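Local coordinates for capsid Protein (Unidentified, PDB 4DMI) that probably builds the protein shell of a phage as a capsid subunit that assembles into pentamers, at residues R94-D108 against G145-V159. Residues are numbered along the deposited sequence; the frame is centred on the assembly and turned at random.
Sequences RDEASGAIAVIEVTD and GDTLQARSNNAEVRV. With NA (sodium ion), chain H.
The guanidinium of Arg94 receives Glu156 at its edge, NH1 giving an almost coplanar salt bridge of 3.0 Å to the anti lone pair of OE1, while one face lies over the methyl CB of Ala100. The guanidinium of Arg151 has the Glu105 carboxylate at its edge. This second pair sits in an antiparallel two-strand pairing, 102-107 with 147-152, inside the larger mixed sheet of the subunit; Arg94 and Glu156 join the end of strand 83-95 to the turn 154-157. Regular bonds such as Val103 N to Arg151 O (2.9 Å) tie the strands from Thr107 and Thr147 to Val103 and Arg151.

The face bearing Glu105, Gln149 and Arg151 is largely polar. Glu105 OE2 accepts from Arg151 NE at 2.9 Å on its syn side and from Gln149 NE2 at 2.6 Å on its anti side, two donors that hold OE2 in this conformer and would be expected to stabilise its charge. Arg151 can reach there because CG stands anti to the backbone N (chi1 180°) and the chain bends at chi3. The face bearing Ile104, Val106 and Leu148 is mainly apolar: branched Ile104 spreads CG2 against Leu148 CD1 and CD1 against Val159 CG1 (3.7 Å), and small Ala102 leaves room for Val157 and Val159.

Toward the subunit boundary, Arg94 NH1 also bonds Ser122 OG of a neighbouring subunit. Ala155 offers its carbonyl O to a sodium ion that Glu72 of the same chain and Glu96 of the neighbouring subunit also bind, so the metal bridges chains of the pentamer. Asn153 suits its place, where the strands part, since its amide can both donate and accept. Asn153 ND2 gives a nearly straight bond to Gly99 O at 2.9 Å. Asn153 OD1 takes Ile101 N at 2.7 Å, from 50° above the amide's carbonyl plane.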
ATOM      1  N   ARG B  94      12.084 -23.493  -5.787  0.50  6.72           N
ATOM      2  CA  ARG B  94      13.115 -24.502  -5.973  0.50  7.29           C
ATOM      3  C   ARG B  94      14.480 -23.828  -5.907  0.50  7.42           C
ATOM      4  O   ARG B  94      14.585 -22.596  -5.988  0.50  8.15           O
ATOM      5  CB  ARG B  94      12.955 -25.235  -7.313  0.50  7.78           C
ATOM      6  CG  ARG B  94      11.660 -26.030  -7.469  0.50  9.18           C
ATOM      7  CD  ARG B  94      11.620 -27.256  -6.553  0.50  8.89           C
ATOM      8  NE  ARG B  94      12.659 -28.222  -6.905  0.50 12.01           N
ATOM      9  CZ  ARG B  94      12.439 -29.509  -7.141  0.50 13.57           C
ATOM     10  NH1 ARG B  94      11.210 -30.003  -7.064  0.50 17.13           N
ATOM     11  NH2 ARG B  94      13.449 -30.304  -7.460  0.50 13.68           N
ATOM     12  N   ASP B  95      15.514 -24.649  -5.753  1.00  7.75           N
ATOM     13  CA  ASP B  95      16.907 -24.214  -5.849  1.00  9.36           C
ATOM     14  C   ASP B  95      17.149 -23.506  -7.178  1.00  9.03           C
ATOM     15  O   ASP B  95      16.546 -23.851  -8.186  1.00  8.44           O
ATOM     16  CB  ASP B  95      17.808 -25.450  -5.761  1.00 16.08           C
ATOM     17  CG  ASP B  95      19.278 -25.112  -5.623  1.00 27.50           C
ATOM     18  OD1 ASP B  95      19.796 -24.264  -6.381  1.00 32.59           O
ATOM     19  OD2 ASP B  95      19.928 -25.723  -4.750  1.00 30.84           O
ATOM     20  N   GLU B  96      18.041 -22.522  -7.183  1.00  9.92           N
ATOM     21  CA  GLU B  96      18.335 -21.790  -8.415  1.00 10.36           C
ATOM     22  C   GLU B  96      18.918 -22.682  -9.514  1.00  9.91           C
ATOM     23  O   GLU B  96      18.793 -22.365 -10.700  1.00 12.18           O
ATOM     24  CB  GLU B  96      19.232 -20.580  -8.143  1.00 12.04           C
ATOM     25  CG  GLU B  96      20.579 -20.913  -7.542  1.00 13.96           C
ATOM     26  CD  GLU B  96      21.619 -21.303  -8.581  1.00 13.08           C
ATOM     27  OE1 GLU B  96      22.583 -22.018  -8.226  1.00 15.25           O
ATOM     28  OE2 GLU B  96      21.477 -20.899  -9.762  1.00 12.99           O
ATOM     29  N   ALA B  97      19.516 -23.808  -9.127  1.00 10.51           N
ATOM     30  CA  ALA B  97      20.090 -24.735 -10.098  1.00 11.57           C
ATOM     31  C   ALA B  97      19.116 -25.848 -10.488  1.00 15.56           C
ATOM     32  O   ALA B  97      19.475 -26.761 -11.219  1.00 15.15           O
ATOM     33  CB  ALA B  97      21.394 -25.331  -9.571  1.00 14.71           C
ATOM     34  N   SER B  98      17.882 -25.774 -10.000  1.00 10.94           N
ATOM     35  CA  SER B  98      16.890 -26.807 -10.280  1.00 10.60           C
ATOM     36  C   SER B  98      16.487 -26.797 -11.746  1.00 12.98           C
ATOM     37  O   SER B  98      16.587 -25.769 -12.409  1.00 14.73           O
ATOM     38  CB  SER B  98      15.638 -26.571  -9.431  1.00  9.91           C
ATOM     39  OG  SER B  98      14.692 -27.611  -9.617  1.00 12.14           O
ATOM     40  N   GLY B  99      16.025 -27.943 -12.237  1.00 12.26           N
ATOM     41  CA  GLY B  99      15.412 -28.012 -13.550  1.00 14.19           C
ATOM     42  C   GLY B  99      13.895 -27.890 -13.507  1.00 14.94           C
ATOM     43  O   GLY B  99      13.246 -27.922 -14.552  1.00 17.23           O
ATOM     44  N   ALA B 100      13.333 -27.743 -12.310  1.00 11.63           N
ATOM     45  CA  ALA B 100      11.879 -27.710 -12.127  1.00  9.84           C
ATOM     46  C   ALA B 100      11.362 -26.275 -12.139  1.00  9.07           C
ATOM     47  O   ALA B 100      11.603 -25.508 -11.204  1.00  9.35           O
ATOM     48  CB  ALA B 100      11.472 -28.433 -10.833  1.00 10.16           C
ATOM     49  N   ILE B 101      10.663 -25.924 -13.214  1.00 10.18           N
ATOM     50  CA  ILE B 101      10.247 -24.551 -13.484  1.00  9.20           C
ATOM     51  C   ILE B 101       8.761 -24.362 -13.227  1.00 10.00           C
ATOM     52  O   ILE B 101       7.947 -25.141 -13.714  1.00 11.02           O
ATOM     53  CB  ILE B 101      10.526 -24.206 -14.954  1.00 12.79           C
ATOM     54  CG1 ILE B 101      12.025 -24.321 -15.236  1.00 13.73           C
ATOM     55  CG2 ILE B 101       9.981 -22.820 -15.306  1.00 13.82           C
ATOM     56  CD1 ILE B 101      12.395 -24.138 -16.709  1.00 18.13           C
ATOM     57  N   ALA B 102       8.418 -23.329 -12.459  1.00  7.78           N
ATOM     58  CA  ALA B 102       7.035 -22.924 -12.224  1.00  9.10           C
ATOM     59  C   ALA B 102       6.982 -21.411 -12.313  1.00  8.63           C
ATOM     60  O   ALA B 102       7.547 -20.711 -11.462  1.00  9.67           O
ATOM     61  CB  ALA B 102       6.571 -23.390 -10.865  1.00  9.75           C
ATOM     62  N   VAL B 103       6.341 -20.897 -13.357  1.00  8.26           N
ATOM     63  CA  VAL B 103       6.394 -19.467 -13.639  1.00  8.38           C
ATOM     64  C   VAL B 103       5.064 -18.891 -14.080  1.00  7.43           C
ATOM     65  O   VAL B 103       4.169 -19.617 -14.543  1.00  8.74           O
ATOM     66  CB  VAL B 103       7.438 -19.128 -14.740  1.00  8.40           C
ATOM     67  CG1 VAL B 103       8.858 -19.468 -14.283  1.00 10.81           C
ATOM     68  CG2 VAL B 103       7.106 -19.835 -16.053  1.00  7.48           C
ATOM     69  N   ILE B 104       4.937 -17.579 -13.921  1.00  6.27           N
ATOM     70  CA  ILE B 104       3.935 -16.804 -14.641  1.00  7.20           C
ATOM     71  C   ILE B 104       4.694 -16.092 -15.737  1.00  7.70           C
ATOM     72  O   ILE B 104       5.739 -15.492 -15.498  1.00  8.61           O
ATOM     73  CB  ILE B 104       3.279 -15.744 -13.735  1.00  6.44           C
ATOM     74  CG1 ILE B 104       2.462 -16.427 -12.628  1.00  7.41           C
ATOM     75  CG2 ILE B 104       2.391 -14.803 -14.554  1.00  7.18           C
ATOM     76  CD1 ILE B 104       1.119 -17.036 -13.105  1.00  7.20           C
ATOM     77  N   GLU B 105       4.181 -16.150 -16.972  0.50  6.92           N
ATOM     78  CA  GLU B 105       4.839 -15.461 -18.076  0.50  7.24           C
ATOM     79  C   GLU B 105       3.862 -14.884 -19.086  0.50 13.13           C
ATOM     80  O   GLU B 105       2.735 -15.358 -19.246  0.50  7.66           O
ATOM     81  CB  GLU B 105       5.841 -16.382 -18.781  0.50 12.71           C
ATOM     82  CG  GLU B 105       5.206 -17.594 -19.434  0.50  8.14           C
ATOM     83  CD  GLU B 105       6.219 -18.669 -19.760  0.50 15.58           C
ATOM     84  OE1 GLU B 105       7.384 -18.511 -19.341  0.50 15.57           O
ATOM     85  OE2 GLU B 105       5.849 -19.659 -20.436  0.50 16.19           O
ATOM     86  N   VAL B 106       4.323 -13.845 -19.783  1.00  7.73           N
ATOM     87  CA  VAL B 106       3.548 -13.229 -20.850  1.00  8.13           C
ATOM     88  C   VAL B 106       4.312 -13.450 -22.153  1.00 12.38           C
ATOM     89  O   VAL B 106       5.540 -13.439 -22.167  1.00 10.60           O
ATOM     90  CB  VAL B 106       3.269 -11.730 -20.577  1.00 10.24           C
ATOM     91  CG1 VAL B 106       4.556 -10.944 -20.367  1.00 10.65           C
ATOM     92  CG2 VAL B 106       2.439 -11.122 -21.702  1.00 19.83           C
ATOM     93  N   THR B 107       3.583 -13.707 -23.234  1.00 10.82           N
ATOM     94  CA  THR B 107       4.199 -14.052 -24.511  1.00 10.68           C
ATOM     95  C   THR B 107       3.330 -13.603 -25.668  1.00 15.41           C
ATOM     96  O   THR B 107       2.115 -13.468 -25.523  1.00 14.15           O
ATOM     97  CB  THR B 107       4.420 -15.583 -24.628  1.00 11.77           C
ATOM     98  OG1 THR B 107       5.144 -15.885 -25.828  1.00 14.96           O
ATOM     99  CG2 THR B 107       3.086 -16.331 -24.656  1.00 18.02           C
ATOM    100  N   ASP B 108       3.959 -13.378 -26.816  1.00 12.47           N
ATOM    101  CA  ASP B 108       3.226 -13.167 -28.062  1.00 11.88           C
ATOM    102  C   ASP B 108       3.572 -14.255 -29.072  1.00 15.17           C
ATOM    103  O   ASP B 108       3.203 -14.166 -30.245  1.00 19.02           O
ATOM    104  CB  ASP B 108       3.521 -11.784 -28.654  1.00 14.47           C
ATOM    105  CG  ASP B 108       5.006 -11.571 -28.965  1.00 14.33           C
ATOM    106  OD1 ASP B 108       5.818 -12.497 -28.741  1.00 16.24           O
ATOM    107  OD2 ASP B 108       5.358 -10.459 -29.425  1.00 18.81           O
ATOM    108  N   GLY B 145      -2.854 -10.313 -29.488  1.00 15.24           N
ATOM    109  CA  GLY B 145      -1.809 -11.277 -29.766  1.00 16.91           C
ATOM    110  C   GLY B 145      -0.997 -11.707 -28.563  1.00 13.45           C
ATOM    111  O   GLY B 145      -0.159 -12.606 -28.682  1.00 15.91           O
ATOM    112  N   ASP B 146      -1.246 -11.083 -27.411  1.00 13.70           N
ATOM    113  CA  ASP B 146      -0.540 -11.436 -26.173  1.00 11.46           C
ATOM    114  C   ASP B 146      -1.275 -12.517 -25.379  1.00 10.67           C
ATOM    115  O   ASP B 146      -2.506 -12.554 -25.349  1.00 15.33           O
ATOM    116  CB  ASP B 146      -0.422 -10.230 -25.241  1.00 14.64           C
ATOM    117  CG  ASP B 146       0.491  -9.153 -25.755  1.00 15.47           C
ATOM    118  OD1 ASP B 146       1.246  -9.370 -26.741  1.00 15.15           O
ATOM    119  OD2 ASP B 146       0.453  -8.062 -25.143  1.00 16.34           O
ATOM    120  N   THR B 147      -0.513 -13.372 -24.702  1.00 10.08           N
ATOM    121  CA  THR B 147      -1.081 -14.398 -23.822  1.00 10.33           C
ATOM    122  C   THR B 147      -0.412 -14.317 -22.459  1.00 10.91           C
ATOM    123  O   THR B 147       0.805 -14.207 -22.376  1.00 12.25           O
ATOM    124  CB  THR B 147      -0.862 -15.804 -24.407  1.00 12.35           C
ATOM    125  OG1 THR B 147      -1.498 -15.900 -25.694  1.00 16.46           O
ATOM    126  CG2 THR B 147      -1.409 -16.888 -23.479  1.00 16.21           C
ATOM    127  N   LEU B 148      -1.212 -14.354 -21.395  1.00  8.63           N
ATOM    128  CA  LEU B 148      -0.719 -14.463 -20.027  1.00  8.85           C
ATOM    129  C   LEU B 148      -0.936 -15.911 -19.621  1.00 12.29           C
ATOM    130  O   LEU B 148      -2.047 -16.440 -19.769  1.00 10.71           O
ATOM    131  CB  LEU B 148      -1.508 -13.537 -19.106  1.00  9.96           C
ATOM    132  CG  LEU B 148      -1.267 -13.643 -17.600  1.00  9.47           C
ATOM    133  CD1 LEU B 148       0.145 -13.198 -17.235  1.00 11.83           C
ATOM    134  CD2 LEU B 148      -2.318 -12.819 -16.878  1.00 11.43           C
ATOM    135  N   GLN B 149       0.111 -16.565 -19.126  1.00  9.67           N
ATOM    136  CA  GLN B 149       0.028 -17.999 -18.835  1.00  9.81           C
ATOM    137  C   GLN B 149       0.793 -18.430 -17.588  1.00  9.46           C
ATOM    138  O   GLN B 149       1.699 -17.742 -17.113  1.00  9.56           O
ATOM    139  CB  GLN B 149       0.497 -18.808 -20.060  1.00 10.11           C
ATOM    140  CG  GLN B 149       1.984 -18.630 -20.366  1.00 10.74           C
ATOM    141  CD  GLN B 149       2.409 -19.209 -21.713  1.00 15.49           C
ATOM    142  OE1 GLN B 149       1.587 -19.429 -22.605  1.00 15.88           O
ATOM    143  NE2 GLN B 149       3.703 -19.471 -21.855  1.00 19.54           N
ATOM    144  N   ALA B 150       0.387 -19.570 -17.046  1.00  8.56           N
ATOM    145  CA  ALA B 150       1.093 -20.224 -15.950  1.00  7.48           C
ATOM    146  C   ALA B 150       1.726 -21.467 -16.547  1.00  9.85           C
ATOM    147  O   ALA B 150       1.082 -22.203 -17.300  1.00 11.38           O
ATOM    148  CB  ALA B 150       0.119 -20.604 -14.871  1.00  9.10           C
ATOM    149  N   ARG B 151       2.981 -21.720 -16.216  1.00  8.97           N
ATOM    150  CA  ARG B 151       3.664 -22.879 -16.762  1.00  8.54           C
ATOM    151  C   ARG B 151       4.476 -23.605 -15.697  1.00 11.01           C
ATOM    152  O   ARG B 151       5.274 -22.991 -14.980  1.00 10.21           O
ATOM    153  CB  ARG B 151       4.571 -22.461 -17.922  1.00 11.67           C
ATOM    154  CG  ARG B 151       5.337 -23.614 -18.551  1.00 12.76           C
ATOM    155  CD  ARG B 151       6.036 -23.178 -19.829  1.00 13.26           C
ATOM    156  NE  ARG B 151       7.055 -22.158 -19.585  1.00 13.85           N
ATOM    157  CZ  ARG B 151       8.335 -22.423 -19.344  1.00 14.64           C
ATOM    158  NH1 ARG B 151       8.765 -23.679 -19.307  1.00 16.12           N
ATOM    159  NH2 ARG B 151       9.187 -21.432 -19.147  1.00 17.03           N
ATOM    160  N   SER B 152       4.248 -24.910 -15.590  1.00 10.81           N
ATOM    161  CA  SER B 152       5.069 -25.813 -14.793  1.00  9.47           C
ATOM    162  C   SER B 152       5.605 -26.893 -15.714  1.00 10.56           C
ATOM    163  O   SER B 152       4.837 -27.491 -16.481  1.00 11.95           O
ATOM    164  CB  SER B 152       4.237 -26.472 -13.696  1.00 10.95           C
ATOM    165  OG  SER B 152       4.846 -27.691 -13.287  1.00 11.48           O
ATOM    166  N   ASN B 153       6.909 -27.152 -15.668  1.00 12.41           N
ATOM    167  CA  ASN B 153       7.502 -28.124 -16.594  1.00 11.52           C
ATOM    168  C   ASN B 153       7.712 -29.497 -15.975  1.00 14.15           C
ATOM    169  O   ASN B 153       8.354 -30.361 -16.574  1.00 17.61           O
ATOM    170  CB  ASN B 153       8.836 -27.609 -17.147  1.00 12.43           C
ATOM    171  CG  ASN B 153       9.966 -27.707 -16.133  1.00 14.11           C
ATOM    172  OD1 ASN B 153       9.733 -27.849 -14.932  1.00 13.39           O
ATOM    173  ND2 ASN B 153      11.200 -27.639 -16.619  1.00 15.97           N
ATOM    174  N   ASN B 154       7.166 -29.693 -14.782  1.00 12.64           N
ATOM    175  CA  ASN B 154       7.495 -30.859 -13.960  1.00 16.23           C
ATOM    176  C   ASN B 154       6.379 -31.163 -12.969  1.00 14.42           C
ATOM    177  O   ASN B 154       5.792 -30.242 -12.389  1.00 15.48           O
ATOM    178  CB  ASN B 154       8.798 -30.574 -13.197  1.00 19.56           C
ATOM    179  CG  ASN B 154       9.374 -31.807 -12.522  1.00 24.96           C
ATOM    180  OD1 ASN B 154       8.841 -32.293 -11.525  1.00 27.00           O
ATOM    181  ND2 ASN B 154      10.485 -32.303 -13.052  1.00 31.51           N
ATOM    182  N   ALA B 155       6.095 -32.447 -12.752  1.00 18.48           N
ATOM    183  CA  ALA B 155       5.027 -32.845 -11.838  1.00 16.90           C
ATOM    184  C   ALA B 155       5.271 -32.412 -10.393  1.00 18.62           C
ATOM    185  O   ALA B 155       4.342 -32.395  -9.586  1.00 18.24           O
ATOM    186  CB  ALA B 155       4.810 -34.353 -11.901  1.00 18.43           C
ATOM    187  N   GLU B 156       6.511 -32.056 -10.067  1.00 14.66           N
ATOM    188  CA  GLU B 156       6.863 -31.689  -8.694  1.00 14.12           C
ATOM    189  C   GLU B 156       6.617 -30.233  -8.321  1.00 11.73           C
ATOM    190  O   GLU B 156       6.692 -29.891  -7.151  1.00 11.88           O
ATOM    191  CB  GLU B 156       8.326 -32.035  -8.392  1.00 16.33           C
ATOM    192  CG  GLU B 156       8.637 -33.535  -8.418  1.00 19.21           C
ATOM    193  CD  GLU B 156      10.069 -33.838  -8.025  1.00 29.43           C
ATOM    194  OE1 GLU B 156      10.841 -32.880  -7.810  1.00 32.10           O
ATOM    195  OE2 GLU B 156      10.423 -35.032  -7.936  1.00 33.53           O
ATOM    196  N   VAL B 157       6.352 -29.370  -9.299  1.00  9.49           N
ATOM    197  CA  VAL B 157       6.164 -27.953  -8.992  1.00 10.02           C
ATOM    198  C   VAL B 157       4.852 -27.417  -9.546  1.00 10.35           C
ATOM    199  O   VAL B 157       4.381 -27.874 -10.588  1.00 11.57           O
ATOM    200  CB  VAL B 157       7.340 -27.082  -9.502  1.00 11.48           C
ATOM    201  CG1 VAL B 157       8.597 -27.397  -8.733  1.00 13.05           C
ATOM    202  CG2 VAL B 157       7.568 -27.256 -11.012  1.00 11.68           C
ATOM    203  N   ARG B 158       4.264 -26.446  -8.851  1.00  8.49           N
ATOM    204  CA  ARG B 158       2.971 -25.905  -9.258  1.00  8.29           C
ATOM    205  C   ARG B 158       2.927 -24.382  -9.346  1.00  7.12           C
ATOM    206  O   ARG B 158       3.737 -23.673  -8.728  1.00  7.76           O
ATOM    207  CB  ARG B 158       1.849 -26.402  -8.324  1.00  8.77           C
ATOM    208  CG  ARG B 158       1.592 -27.894  -8.434  1.00 11.92           C
ATOM    209  CD  ARG B 158       0.328 -28.317  -7.713  1.00 14.02           C
ATOM    210  NE  ARG B 158       0.128 -29.759  -7.867  1.00 14.72           N
ATOM    211  CZ  ARG B 158      -0.955 -30.324  -8.392  1.00 14.54           C
ATOM    212  NH1 ARG B 158      -1.980 -29.581  -8.790  1.00 16.64           N
ATOM    213  NH2 ARG B 158      -1.023 -31.642  -8.494  1.00 17.79           N
ATOM    214  N   VAL B 159       1.985 -23.888 -10.136  1.00  7.35           N
ATOM    215  CA  VAL B 159       1.645 -22.472 -10.173  1.00  6.63           C
ATOM    216  C   VAL B 159       0.179 -22.394  -9.800  1.00  7.20           C
ATOM    217  O   VAL B 159      -0.670 -22.957 -10.503  1.00  9.69           O
ATOM    218  CB  VAL B 159       1.852 -21.860 -11.575  1.00  8.41           C
ATOM    219  CG1 VAL B 159       1.471 -20.373 -11.574  1.00  7.25           C
ATOM    220  CG2 VAL B 159       3.295 -22.049 -12.038  1.00 12.44           C
TER
HETATM  221 NA    NA H 201       2.807 -33.485  -8.275  1.00 30.00          NA
HETATM  222  O   HOH W   1      13.334 -33.094  -8.738  1.00 44.40           O
HETATM  223  O   HOH W   2       0.064 -15.253 -27.690  1.00 23.07           O
HETATM  224  O   HOH W   3       0.850 -13.439 -31.151  1.00 30.01           O
HETATM  225  O   HOH W   4       4.425 -34.919  -7.697  1.00 29.19           O
HETATM  226  O   HOH W   5       2.417 -35.339  -9.636  1.00 34.35           O